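Beta-galactosidase/beta-glucuronidase (Faecalibacterium prausnitzii L2-6, PDB 6MVF) binds flavin mononucleotide and, as a glycoside hydrolase of family 2, probably hydrolyses beta-linked glucuronides or related glycosides. Local coordinates at residues N273-F287 and Q384-I396. Sequence-based numbering, arbitrary orientation.
Sequences NVGVRSYTVTPDGGF and QNYNHPSILFWGI. With FMN (flavin mononucleotide), chain G.
Leu392 forms the apolar centre, its CB and two methyls each meeting a different side chain of 273-287. Leu392 CD1 lies 3.5 Å from Phe287 CZ, their side chains crossing near a right angle. Leu392 CB sits over one face of the Tyr279 ring, 4.2 Å from its centroid and 26° off the normal, a CH-pi contact. Leu392 CD2 lies 3.7 Å from Arg277 NE, these side chains passing in opposite directions. Phe287, with CG anti to the backbone N, also brings CE1 to 3.9 Å from Phe393 CZ, and Val281 CG2 meets the Phe393 ring's edge. Strand 391-398 belongs to the TIM barrel; the hairpin of 279-282 and 286-289, with a classic beta bulge at Gly285 and Gly286 opposite Thr282, leads into the barrel and packs against that strand's start. Outward, Tyr279 OH makes a weak hydrogen bond to Leu392 O (2.7 Å). Arg277 NE donates to Pro389 O at 2.8 Å and 161°, on an in-plane lone pair, and Arg277 NH2 adds a weak bond to Ile391 O (3.4 Å, 137°). A leucine for Arg277 would probably leave Pro389 O without this donor. Beyond, Pro389 CG packs 3.3 Å from Gly275 N, which a water links to Asn387 O.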
loop_
_atom_site.group_PDB
_atom_site.type_symbol
_atom_site.label_atom_id
_atom_site.label_comp_id
_atom_site.label_asym_id
_atom_site.label_seq_id
_atom_site.Cartn_x
_atom_site.Cartn_y
_atom_site.Cartn_z
ATOM N N ASN A 273 -20.101 13.259 -2.727
ATOM C CA ASN A 273 -20.542 12.496 -1.573
ATOM C C ASN A 273 -21.567 13.318 -0.800
ATOM O O ASN A 273 -21.355 14.513 -0.541
ATOM C CB ASN A 273 -19.351 12.124 -0.696
ATOM C CG ASN A 273 -18.348 11.247 -1.434
ATOM O OD1 ASN A 273 -18.664 10.659 -2.470
ATOM N ND2 ASN A 273 -17.145 11.137 -0.893
ATOM N N VAL A 274 -22.704 12.696 -0.483
ATOM C CA VAL A 274 -23.806 13.399 0.153
ATOM C C VAL A 274 -24.417 12.486 1.204
ATOM O O VAL A 274 -24.241 11.263 1.183
ATOM C CB VAL A 274 -24.884 13.856 -0.866
ATOM C CG1 VAL A 274 -24.267 14.767 -1.945
ATOM C CG2 VAL A 274 -25.582 12.653 -1.477
ATOM N N GLY A 275 -25.133 13.106 2.137
ATOM C CA GLY A 275 -25.807 12.375 3.187
ATOM C C GLY A 275 -27.248 12.819 3.297
ATOM O O GLY A 275 -27.603 13.943 2.942
ATOM N N VAL A 276 -28.082 11.908 3.797
ATOM C CA VAL A 276 -29.509 12.138 3.983
ATOM C C VAL A 276 -29.758 12.416 5.466
ATOM O O VAL A 276 -29.607 11.526 6.309
ATOM C CB VAL A 276 -30.333 10.934 3.502
ATOM C CG1 VAL A 276 -31.793 11.311 3.368
ATOM C CG2 VAL A 276 -29.768 10.392 2.188
ATOM N N ARG A 277 -30.151 13.644 5.797
ATOM C CA ARG A 277 -30.548 13.952 7.163
ATOM C C ARG A 277 -31.483 15.140 7.143
ATOM O O ARG A 277 -31.401 15.994 6.264
ATOM C CB ARG A 277 -29.357 14.259 8.085
ATOM C CG ARG A 277 -28.740 15.627 7.917
ATOM C CD ARG A 277 -27.783 15.632 6.767
ATOM N NE ARG A 277 -27.205 16.942 6.505
ATOM C CZ ARG A 277 -27.842 17.908 5.854
ATOM N NH1 ARG A 277 -29.094 17.698 5.439
ATOM N NH2 ARG A 277 -27.239 19.083 5.637
ATOM N N SER A 278 -32.369 15.178 8.128
ATOM C CA SER A 278 -33.122 16.370 8.474
ATOM C C SER A 278 -32.804 16.716 9.921
ATOM O O SER A 278 -32.298 15.882 10.677
ATOM C CB SER A 278 -34.628 16.166 8.283
ATOM O OG SER A 278 -35.083 15.014 8.984
ATOM N N TYR A 279 -33.092 17.959 10.299
ATOM C CA TYR A 279 -32.694 18.427 11.617
ATOM C C TYR A 279 -33.479 19.684 11.968
ATOM O O TYR A 279 -33.915 20.436 11.095
ATOM C CB TYR A 279 -31.174 18.682 11.705
ATOM C CG TYR A 279 -30.625 19.718 10.739
ATOM C CD1 TYR A 279 -30.264 19.372 9.443
ATOM C CD2 TYR A 279 -30.442 21.041 11.132
ATOM C CE1 TYR A 279 -29.758 20.307 8.552
ATOM C CE2 TYR A 279 -29.931 21.992 10.245
ATOM C CZ TYR A 279 -29.589 21.610 8.951
ATOM O OH TYR A 279 -29.072 22.528 8.061
ATOM N N THR A 280 -33.650 19.897 13.270
ATOM C CA THR A 280 -34.412 21.019 13.783
ATOM C C THR A 280 -33.680 21.581 14.989
ATOM O O THR A 280 -32.981 20.852 15.704
ATOM C CB THR A 280 -35.845 20.593 14.159
ATOM O OG1 THR A 280 -35.792 19.414 14.973
ATOM C CG2 THR A 280 -36.665 20.273 12.908
ATOM N N VAL A 281 -33.809 22.893 15.181
ATOM C CA VAL A 281 -33.436 23.550 16.429
ATOM C C VAL A 281 -34.646 24.322 16.926
ATOM O O VAL A 281 -35.214 25.129 16.181
ATOM C CB VAL A 281 -32.234 24.499 16.269
ATOM C CG1 VAL A 281 -31.872 25.078 17.616
ATOM C CG2 VAL A 281 -31.038 23.788 15.652
ATOM N N THR A 282 -35.035 24.081 18.180
ATOM C CA THR A 282 -36.064 24.857 18.850
ATOM C C THR A 282 -35.514 25.460 20.139
ATOM O O THR A 282 -34.597 24.897 20.753
ATOM C CB THR A 282 -37.297 24.005 19.186
ATOM O OG1 THR A 282 -36.957 23.020 20.173
ATOM C CG2 THR A 282 -37.834 23.333 17.935
ATOM N N PRO A 283 -36.060 26.602 20.575
ATOM C CA PRO A 283 -35.512 27.266 21.778
ATOM C C PRO A 283 -35.591 26.431 23.041
ATOM O O PRO A 283 -34.624 26.403 23.808
ATOM C CB PRO A 283 -36.349 28.551 21.893
ATOM C CG PRO A 283 -37.523 28.358 20.972
ATOM C CD PRO A 283 -37.085 27.419 19.899
ATOM N N ASP A 284 -36.708 25.754 23.296
ATOM C CA ASP A 284 -36.784 24.890 24.468
ATOM C C ASP A 284 -36.237 23.496 24.210
ATOM O O ASP A 284 -35.898 22.796 25.167
ATOM C CB ASP A 284 -38.226 24.765 24.977
ATOM C CG ASP A 284 -38.723 26.029 25.659
ATOM O OD1 ASP A 284 -37.931 26.983 25.840
ATOM O OD2 ASP A 284 -39.921 26.068 26.022
ATOM N N GLY A 285 -36.133 23.078 22.952
ATOM C CA GLY A 285 -35.731 21.716 22.675
ATOM C C GLY A 285 -34.270 21.506 22.332
ATOM O O GLY A 285 -33.754 20.406 22.519
ATOM N N GLY A 286 -33.586 22.532 21.832
ATOM C CA GLY A 286 -32.234 22.325 21.357
ATOM C C GLY A 286 -32.210 21.693 19.973
ATOM O O GLY A 286 -33.097 21.910 19.148
ATOM N N PHE A 287 -31.182 20.883 19.732
ATOM C CA PHE A 287 -30.920 20.299 18.422
ATOM C C PHE A 287 -31.443 18.864 18.337
ATOM O O PHE A 287 -31.285 18.075 19.274
ATOM C CB PHE A 287 -29.417 20.335 18.115
ATOM C CG PHE A 287 -29.048 19.710 16.813
ATOM C CD1 PHE A 287 -29.121 20.434 15.646
ATOM C CD2 PHE A 287 -28.630 18.390 16.757
ATOM C CE1 PHE A 287 -28.787 19.854 14.451
ATOM C CE2 PHE A 287 -28.293 17.805 15.568
ATOM C CZ PHE A 287 -28.376 18.537 14.410
ATOM N N GLN A 384 -19.451 26.257 -3.016
ATOM C CA GLN A 384 -18.395 25.255 -3.003
ATOM C C GLN A 384 -18.644 24.167 -1.975
ATOM O O GLN A 384 -18.147 23.049 -2.143
ATOM C CB GLN A 384 -17.042 25.926 -2.762
ATOM C CG GLN A 384 -16.701 26.892 -3.867
ATOM C CD GLN A 384 -15.431 27.681 -3.635
ATOM O OE1 GLN A 384 -14.676 27.442 -2.685
ATOM N NE2 GLN A 384 -15.177 28.626 -4.530
ATOM N N ASN A 385 -19.445 24.443 -0.946
ATOM C CA ASN A 385 -19.655 23.471 0.114
ATOM C C ASN A 385 -21.087 22.994 0.192
ATOM O O ASN A 385 -21.458 22.333 1.173
ATOM C CB ASN A 385 -19.207 24.049 1.457
ATOM C CG ASN A 385 -17.744 24.395 1.448
ATOM O OD1 ASN A 385 -16.898 23.513 1.612
ATOM N ND2 ASN A 385 -17.423 25.664 1.191
ATOM N N TYR A 386 -21.892 23.277 -0.833
ATOM C CA TYR A 386 -23.315 22.963 -0.763
ATOM C C TYR A 386 -23.589 21.469 -0.578
ATOM O O TYR A 386 -24.594 21.106 0.037
ATOM C CB TYR A 386 -24.022 23.472 -2.016
ATOM C CG TYR A 386 -25.519 23.263 -1.955
ATOM C CD1 TYR A 386 -26.109 22.134 -2.515
ATOM C CD2 TYR A 386 -26.339 24.187 -1.315
ATOM C CE1 TYR A 386 -27.481 21.942 -2.449
ATOM C CE2 TYR A 386 -27.701 24.005 -1.244
ATOM C CZ TYR A 386 -28.273 22.887 -1.814
ATOM O OH TYR A 386 -29.639 22.710 -1.743
ATOM N N ASN A 387 -22.729 20.584 -1.097
ATOM C CA ASN A 387 -23.074 19.167 -1.064
ATOM C C ASN A 387 -22.642 18.436 0.205
ATOM O O ASN A 387 -23.037 17.280 0.383
ATOM C CB ASN A 387 -22.500 18.472 -2.289
ATOM C CG ASN A 387 -23.066 19.038 -3.573
ATOM O OD1 ASN A 387 -24.233 19.474 -3.616
ATOM N ND2 ASN A 387 -22.237 19.068 -4.629
ATOM N N HIS A 388 -21.892 19.080 1.103
ATOM C CA HIS A 388 -21.413 18.428 2.316
ATOM C C HIS A 388 -22.539 18.175 3.311
ATOM O O HIS A 388 -23.122 19.142 3.820
ATOM C CB HIS A 388 -20.362 19.289 2.974
ATOM C CG HIS A 388 -19.123 19.459 2.161
ATOM N ND1 HIS A 388 -18.228 18.430 1.944
ATOM C CD2 HIS A 388 -18.608 20.546 1.541
ATOM C CE1 HIS A 388 -17.217 18.876 1.222
ATOM N NE2 HIS A 388 -17.429 20.153 0.953
ATOM N N PRO A 389 -22.870 16.915 3.643
ATOM C CA PRO A 389 -23.934 16.692 4.640
ATOM C C PRO A 389 -23.538 17.132 6.040
ATOM O O PRO A 389 -24.425 17.400 6.862
ATOM C CB PRO A 389 -24.184 15.178 4.570
ATOM C CG PRO A 389 -22.907 14.593 4.046
ATOM C CD PRO A 389 -22.338 15.642 3.110
ATOM N N SER A 390 -22.236 17.240 6.326
ATOM C CA SER A 390 -21.820 17.600 7.675
ATOM C C SER A 390 -22.151 19.058 7.986
ATOM O O SER A 390 -22.314 19.417 9.155
ATOM C CB SER A 390 -20.319 17.326 7.869
ATOM O OG SER A 390 -19.514 18.212 7.086
ATOM N N ILE A 391 -22.247 19.910 6.974
ATOM C CA ILE A 391 -22.503 21.328 7.216
ATOM C C ILE A 391 -23.988 21.514 7.503
ATOM O O ILE A 391 -24.836 21.246 6.646
ATOM C CB ILE A 391 -22.045 22.196 6.029
ATOM C CG1 ILE A 391 -20.538 22.009 5.810
ATOM C CG2 ILE A 391 -22.410 23.670 6.275
ATOM C CD1 ILE A 391 -19.926 22.851 4.707
ATOM N N LEU A 392 -24.307 21.960 8.717
ATOM C CA LEU A 392 -25.694 22.221 9.093
ATOM C C LEU A 392 -26.015 23.703 9.280
ATOM O O LEU A 392 -27.161 24.105 9.077
ATOM C CB LEU A 392 -26.053 21.460 10.377
ATOM C CG LEU A 392 -25.722 19.967 10.459
ATOM C CD1 LEU A 392 -26.441 19.376 11.648
ATOM C CD2 LEU A 392 -26.085 19.226 9.182
ATOM N N PHE A 393 -25.022 24.529 9.599
ATOM C CA PHE A 393 -25.221 25.937 9.884
ATOM C C PHE A 393 -24.222 26.792 9.109
ATOM O O PHE A 393 -23.024 26.493 9.083
ATOM C CB PHE A 393 -25.074 26.176 11.382
ATOM C CG PHE A 393 -25.752 25.139 12.229
ATOM C CD1 PHE A 393 -27.072 25.310 12.639
ATOM C CD2 PHE A 393 -25.068 24.008 12.641
ATOM C CE1 PHE A 393 -27.712 24.356 13.437
ATOM C CE2 PHE A 393 -25.685 23.053 13.426
ATOM C CZ PHE A 393 -27.019 23.228 13.833
ATOM N N TRP A 394 -24.722 27.839 8.467
ATOM C CA TRP A 394 -23.893 28.883 7.881
ATOM C C TRP A 394 -23.836 30.043 8.867
ATOM O O TRP A 394 -24.879 30.538 9.300
ATOM C CB TRP A 394 -24.455 29.378 6.541
ATOM C CG TRP A 394 -24.665 28.363 5.433
ATOM C CD1 TRP A 394 -25.855 28.060 4.810
ATOM C CD2 TRP A 394 -23.665 27.554 4.792
ATOM N NE1 TRP A 394 -25.658 27.111 3.841
ATOM C CE2 TRP A 394 -24.327 26.778 3.801
ATOM C CE3 TRP A 394 -22.282 27.402 4.962
ATOM C CZ2 TRP A 394 -23.646 25.851 2.977
ATOM C CZ3 TRP A 394 -21.596 26.477 4.142
ATOM C CH2 TRP A 394 -22.289 25.714 3.159
ATOM N N GLY A 395 -22.628 30.480 9.211
ATOM C CA GLY A 395 -22.434 31.622 10.094
ATOM C C GLY A 395 -22.091 32.872 9.300
ATOM O O GLY A 395 -21.249 32.833 8.404
ATOM N N ILE A 396 -22.743 33.990 9.640
ATOM C CA ILE A 396 -22.603 35.187 8.813
ATOM C C ILE A 396 -21.649 36.241 9.386
ATOM O O ILE A 396 -21.192 37.108 8.624
ATOM C CB ILE A 396 -23.977 35.824 8.494
ATOM C CG1 ILE A 396 -24.674 36.326 9.757
ATOM C CG2 ILE A 396 -24.888 34.853 7.698
ATOM C CD1 ILE A 396 -25.851 37.228 9.449
HETATM N N1 FMN G . -24.940 28.272 -12.052
HETATM C C2 FMN G . -23.997 27.907 -12.924
HETATM O O2 FMN G . -23.978 28.355 -14.072
HETATM N N3 FMN G . -23.028 27.073 -12.618
HETATM C C4 FMN G . -22.915 26.519 -11.451
HETATM O O4 FMN G . -22.011 25.746 -11.176
HETATM C C4A FMN G . -23.895 26.849 -10.475
HETATM N N5 FMN G . -23.776 26.306 -9.297
HETATM C C5A FMN G . -24.646 26.568 -8.344
HETATM C C6 FMN G . -24.492 25.972 -7.118
HETATM C C7 FMN G . -25.376 26.219 -6.129
HETATM C C7M FMN G . -25.199 25.575 -4.810
HETATM C C8 FMN G . -26.479 27.141 -6.367
HETATM C C8M FMN G . -27.446 27.434 -5.275
HETATM C C9 FMN G . -26.629 27.735 -7.601
HETATM C C9A FMN G . -25.753 27.477 -8.610
HETATM N N10 FMN G . -25.884 28.097 -9.843
HETATM C C10 FMN G . -24.946 27.782 -10.825
HETATM C "C1'" FMN G . -27.044 28.959 -10.021
HETATM C "C2'" FMN G . -26.933 30.447 -10.257
HETATM O "O2'" FMN G . -26.899 30.941 -8.942
HETATM C "C3'" FMN G . -28.173 31.044 -10.885
HETATM O "O3'" FMN G . -28.923 30.025 -11.508
HETATM C "C4'" FMN G . -27.902 32.054 -11.977
HETATM O "O4'" FMN G . -26.850 31.515 -12.763
HETATM C "C5'" FMN G . -27.572 33.460 -11.474
HETATM O "O5'" FMN G . -26.173 33.677 -11.418
HETATM P P FMN G . -25.494 34.875 -10.635
HETATM O O1P FMN G . -24.292 35.130 -11.453
HETATM O O2P FMN G . -26.524 35.965 -10.620
HETATM O O3P FMN G . -25.175 34.450 -9.241
HETATM O O HOH W 1 -25.388 15.892 1.375
#